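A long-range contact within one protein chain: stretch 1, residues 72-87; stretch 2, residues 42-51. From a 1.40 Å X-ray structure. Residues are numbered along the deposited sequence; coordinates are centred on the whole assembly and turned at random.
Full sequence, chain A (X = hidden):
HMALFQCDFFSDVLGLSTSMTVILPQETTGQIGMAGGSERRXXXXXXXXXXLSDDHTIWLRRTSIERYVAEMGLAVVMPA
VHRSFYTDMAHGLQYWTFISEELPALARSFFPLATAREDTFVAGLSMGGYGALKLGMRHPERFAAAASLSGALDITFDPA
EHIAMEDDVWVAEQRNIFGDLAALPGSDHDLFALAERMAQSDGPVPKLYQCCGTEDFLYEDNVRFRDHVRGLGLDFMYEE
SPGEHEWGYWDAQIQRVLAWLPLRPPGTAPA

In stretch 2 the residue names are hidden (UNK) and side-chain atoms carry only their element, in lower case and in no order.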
# COMPACT_ATOMS: atom_id res chain seq x y z
N MET A 72 -6.41 -18.33 -15.20
CA MET A 72 -5.33 -19.23 -15.57
C MET A 72 -4.82 -20.11 -14.43
O MET A 72 -4.09 -21.06 -14.67
CB MET A 72 -4.17 -18.44 -16.18
CG MET A 72 -4.56 -17.64 -17.41
SD MET A 72 -3.16 -16.80 -18.16
CE MET A 72 -2.06 -18.17 -18.53
N GLY A 73 -5.19 -19.79 -13.20
CA GLY A 73 -4.65 -20.51 -12.06
C GLY A 73 -3.16 -20.25 -11.92
O GLY A 73 -2.38 -21.14 -11.54
N LEU A 74 -2.77 -19.01 -12.22
CA LEU A 74 -1.38 -18.61 -12.32
C LEU A 74 -1.10 -17.47 -11.35
O LEU A 74 -1.79 -16.46 -11.36
CB LEU A 74 -1.09 -18.11 -13.74
CG LEU A 74 0.31 -17.58 -14.07
CD1 LEU A 74 1.29 -18.71 -13.98
CD2 LEU A 74 0.32 -16.94 -15.45
N ALA A 75 -0.09 -17.66 -10.50
CA ALA A 75 0.37 -16.58 -9.62
C ALA A 75 1.38 -15.72 -10.37
O ALA A 75 2.08 -16.21 -11.27
CB ALA A 75 0.97 -17.15 -8.36
N VAL A 76 1.47 -14.44 -10.02
CA VAL A 76 2.46 -13.57 -10.63
C VAL A 76 3.24 -12.84 -9.54
O VAL A 76 2.67 -12.27 -8.61
CB VAL A 76 1.80 -12.54 -11.57
CG1 VAL A 76 2.87 -11.75 -12.31
CG2 VAL A 76 0.89 -13.22 -12.59
N VAL A 77 4.57 -12.87 -9.67
CA VAL A 77 5.45 -12.22 -8.71
C VAL A 77 6.23 -11.12 -9.42
O VAL A 77 6.94 -11.40 -10.38
CB VAL A 77 6.44 -13.23 -8.08
CG1 VAL A 77 7.47 -12.52 -7.18
CG2 VAL A 77 5.69 -14.30 -7.27
N MET A 78 6.09 -9.89 -8.94
CA MET A 78 6.66 -8.71 -9.57
C MET A 78 7.58 -8.01 -8.57
O MET A 78 7.14 -7.25 -7.72
CB MET A 78 5.53 -7.77 -10.02
CG MET A 78 4.76 -8.32 -11.22
SD MET A 78 3.06 -7.73 -11.36
CE MET A 78 2.26 -8.62 -10.01
N PRO A 79 8.88 -8.27 -8.69
CA PRO A 79 9.83 -7.70 -7.73
C PRO A 79 10.52 -6.45 -8.26
O PRO A 79 10.23 -6.04 -9.38
CB PRO A 79 10.86 -8.80 -7.63
CG PRO A 79 10.92 -9.39 -9.01
CD PRO A 79 9.52 -9.28 -9.56
N ALA A 80 11.37 -5.84 -7.43
CA ALA A 80 12.10 -4.63 -7.78
C ALA A 80 13.60 -4.89 -7.76
O ALA A 80 14.11 -5.52 -6.83
CB ALA A 80 11.75 -3.52 -6.81
N VAL A 81 14.31 -4.40 -8.78
CA VAL A 81 15.76 -4.53 -8.81
C VAL A 81 16.50 -3.23 -9.10
O VAL A 81 17.68 -3.24 -9.46
CB VAL A 81 16.24 -5.60 -9.81
CG1 VAL A 81 15.62 -6.95 -9.47
CG2 VAL A 81 15.91 -5.18 -11.25
N HIS A 82 15.79 -2.11 -8.95
CA HIS A 82 16.40 -0.79 -9.17
C HIS A 82 17.03 -0.71 -10.56
O HIS A 82 16.48 -1.29 -11.50
CB HIS A 82 17.36 -0.48 -8.02
CG HIS A 82 16.70 -0.62 -6.68
ND1 HIS A 82 17.28 -1.29 -5.63
CD2 HIS A 82 15.47 -0.23 -6.25
CE1 HIS A 82 16.45 -1.28 -4.60
NE2 HIS A 82 15.35 -0.65 -4.95
N ARG A 83 18.15 -0.02 -10.73
CA ARG A 83 18.74 0.14 -12.06
C ARG A 83 19.94 -0.80 -12.22
O ARG A 83 21.03 -0.38 -12.61
CB ARG A 83 19.14 1.60 -12.31
CG ARG A 83 17.97 2.58 -12.31
CD ARG A 83 18.45 4.03 -12.44
NE ARG A 83 19.24 4.20 -13.66
CZ ARG A 83 18.73 4.60 -14.83
NH1 ARG A 83 17.44 4.90 -14.94
NH2 ARG A 83 19.53 4.71 -15.89
N SER A 84 19.72 -2.08 -11.95
CA SER A 84 20.81 -3.04 -11.83
C SER A 84 21.01 -3.96 -13.03
O SER A 84 22.00 -4.69 -13.08
CB SER A 84 20.54 -3.94 -10.65
OG SER A 84 19.40 -4.74 -10.89
N PHE A 85 20.09 -3.95 -13.98
CA PHE A 85 20.14 -4.92 -15.06
C PHE A 85 20.22 -6.37 -14.55
O PHE A 85 20.80 -7.22 -15.22
CB PHE A 85 21.27 -4.59 -16.06
CG PHE A 85 20.80 -3.85 -17.27
CD1 PHE A 85 20.61 -2.47 -17.22
CD2 PHE A 85 20.49 -4.53 -18.44
CE1 PHE A 85 20.14 -1.79 -18.32
CE2 PHE A 85 20.03 -3.85 -19.55
CZ PHE A 85 19.85 -2.48 -19.49
N TYR A 86 19.61 -6.65 -13.40
CA TYR A 86 19.54 -8.04 -12.92
C TYR A 86 20.94 -8.64 -12.80
O TYR A 86 21.16 -9.81 -13.10
CB TYR A 86 18.61 -8.87 -13.83
CG TYR A 86 17.22 -8.25 -13.85
CD1 TYR A 86 16.27 -8.60 -12.90
CD2 TYR A 86 16.88 -7.28 -14.79
CE1 TYR A 86 15.02 -8.01 -12.88
CE2 TYR A 86 15.63 -6.68 -14.78
CZ TYR A 86 14.70 -7.05 -13.82
OH TYR A 86 13.46 -6.46 -13.77
N THR A 87 21.88 -7.82 -12.33
CA THR A 87 23.29 -8.18 -12.29
C THR A 87 23.86 -8.06 -10.87
O THR A 87 23.46 -7.17 -10.11
CB THR A 87 24.08 -7.26 -13.25
OG1 THR A 87 23.56 -7.40 -14.57
CG2 THR A 87 25.58 -7.58 -13.27
N UNK A 42 0.13 -25.24 -4.64
CA UNK A 42 1.38 -24.87 -5.29
C UNK A 42 1.10 -24.32 -6.68
O UNK A 42 1.26 -25.03 -7.68
c UNK A 42 2.71 -26.61 -3.99
c UNK A 42 3.42 -27.94 -4.10
c UNK A 42 2.32 -26.06 -5.36
o UNK A 42 4.67 -27.94 -4.22
o UNK A 42 2.74 -28.99 -4.07
N UNK A 43 0.70 -23.06 -6.73
CA UNK A 43 0.32 -22.43 -7.99
C UNK A 43 1.52 -22.27 -8.90
O UNK A 43 2.57 -21.85 -8.46
c UNK A 43 -3.83 -21.46 -7.08
c UNK A 43 -0.28 -21.05 -7.72
n UNK A 43 -2.76 -21.50 -7.85
c UNK A 43 -2.10 -20.84 -5.87
n UNK A 43 -3.46 -21.07 -5.87
c UNK A 43 -1.65 -21.11 -7.12
N UNK A 44 1.35 -22.61 -10.19
CA UNK A 44 2.37 -22.23 -11.17
C UNK A 44 2.58 -20.72 -11.07
O UNK A 44 1.63 -19.98 -10.77
c UNK A 44 1.72 -22.61 -12.50
c UNK A 44 0.76 -23.70 -12.16
c UNK A 44 0.23 -23.34 -10.80
N UNK A 45 3.81 -20.29 -11.27
CA UNK A 45 4.17 -18.90 -10.99
C UNK A 45 4.92 -18.26 -12.14
O UNK A 45 5.90 -18.82 -12.66
c UNK A 45 5.00 -18.80 -9.70
o UNK A 45 4.22 -19.29 -8.61
c UNK A 45 5.39 -17.34 -9.41
N UNK A 46 4.46 -17.08 -12.53
CA UNK A 46 5.19 -16.24 -13.47
C UNK A 46 5.92 -15.14 -12.71
O UNK A 46 5.30 -14.34 -12.01
c UNK A 46 3.65 -13.84 -16.17
c UNK A 46 4.78 -14.52 -15.40
c UNK A 46 5.82 -15.09 -16.36
c UNK A 46 4.24 -15.63 -14.50
N UNK A 47 7.24 -15.11 -12.86
CA UNK A 47 8.04 -14.00 -12.35
C UNK A 47 8.09 -12.96 -13.45
O UNK A 47 8.56 -13.25 -14.55
c UNK A 47 9.07 -17.61 -9.80
c UNK A 47 9.43 -14.49 -11.94
c UNK A 47 9.41 -15.41 -10.76
c UNK A 47 9.56 -15.74 -8.37
c UNK A 47 9.29 -17.09 -8.52
c UNK A 47 9.13 -16.77 -10.91
c UNK A 47 9.61 -14.91 -9.48
N UNK A 48 7.58 -11.77 -13.16
CA UNK A 48 7.32 -10.76 -14.18
C UNK A 48 8.15 -9.53 -13.86
O UNK A 48 7.91 -8.83 -12.86
c UNK A 48 5.32 -9.49 -15.32
c UNK A 48 5.82 -10.44 -14.23
c UNK A 48 3.81 -9.33 -15.20
c UNK A 48 5.68 -9.97 -16.72
N UNK A 49 9.17 -9.30 -14.70
CA UNK A 49 10.25 -8.37 -14.40
C UNK A 49 10.07 -6.99 -15.03
O UNK A 49 9.63 -6.87 -16.19
c UNK A 49 11.78 -10.41 -14.34
c UNK A 49 11.57 -8.98 -14.83
c UNK A 49 11.62 -10.51 -12.83
c UNK A 49 13.15 -10.91 -14.79
N UNK A 50 10.42 -5.96 -14.28
CA UNK A 50 10.25 -4.57 -14.74
C UNK A 50 11.39 -4.08 -15.62
O UNK A 50 12.42 -4.73 -15.76
n UNK A 50 12.40 -2.83 -13.05
n UNK A 50 12.68 -3.41 -11.00
c UNK A 50 11.42 -3.81 -11.36
c UNK A 50 11.23 -3.45 -12.66
c UNK A 50 13.25 -2.82 -12.04
c UNK A 50 10.04 -3.61 -13.56
N UNK A 51 11.18 -2.91 -16.23
CA UNK A 51 12.19 -2.33 -17.10
C UNK A 51 13.09 -1.30 -16.44
O UNK A 51 13.11 -1.15 -15.20
O HOH W 1 8.25 -6.35 -11.57
O HOH W 2 11.60 -7.12 -11.68

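Position 42 has three side-chain carbons, the last carrying two oxygens. It reaches nothing on stretch 1. The carboxylate makes it Glu42.

Position 43 has one carbon, then a five-membered ring of three carbons and two nitrogens. Its CB lies 4.1 Å from Ala75 CB, and Gly73 O sits at the ring edge. This is His43.

Position 44 has three carbons that close onto the backbone N. A ring of that kind is proline, Pro44. Its CD is 3.5 Å from Gly73 O. Its O accepts a hydrogen bond from Ala75 N at 2.9 Å.

Position 45 has a CB carrying one oxygen and one carbon. The terminal carbon is 3.7 Å from Val77 CG2. The branch with a hydroxyl identifies Thr45. Its OG1 donates to His43 O at 3.0 Å, so the hydroxyl is satisfied within its own stretch.

Position 46 has four carbons, forked at the second. Its CB is 4.2 Å from Leu74 CD2. The late fork gives Leu46. Its N donates to Ala75 O at 2.8 Å, and its O accepts from Val77 N at 2.9 Å.

Position 47 has one carbon and a ring of six carbons, with no oxygen. One ring carbon is 3.9 Å from Val77 CB. This is Phe47.

Position 48 again has four carbons forked at the second. Its CB packs 3.8 Å from both Val76 CG1 and Met78 CG. It is Leu48. Its N donates to Val77 O at 2.9 Å.

Position 49 has the same four-carbon fork. One terminal carbon is 4.0 Å from Pro79 CG, and its CB is 3.3 Å from Tyr86 OH. It is Leu49.

Position 50 has one carbon and a five-membered ring with two nitrogens. One ring nitrogen accepts from Val81 N at 2.9 Å; the other donates to the O of position 51 at 2.8 Å. This is His50, with NE2 as the acceptor and ND1 as the donor.

Position 51 has no side-chain atoms. It is Gly51.

The contact is a parallel strand pairing. Backbone hydrogen bonds alternate along it, and side chains alternate between the two faces. Ala75, Val77, Thr45 and Phe47 share one face; Val76 and Leu46 share the other. Beyond the strands, His50 takes over. Tyr86 OH donates to His50 O at 2.8 Å and also lies over one face of the imidazole. Water 1 donates to Leu48 O at 2.8 Å and to Pro79 O at 3.0 Å, bridging the stretches where direct pairing stops.

Stretch 2, residues 42-51: EHPTLFLLHG
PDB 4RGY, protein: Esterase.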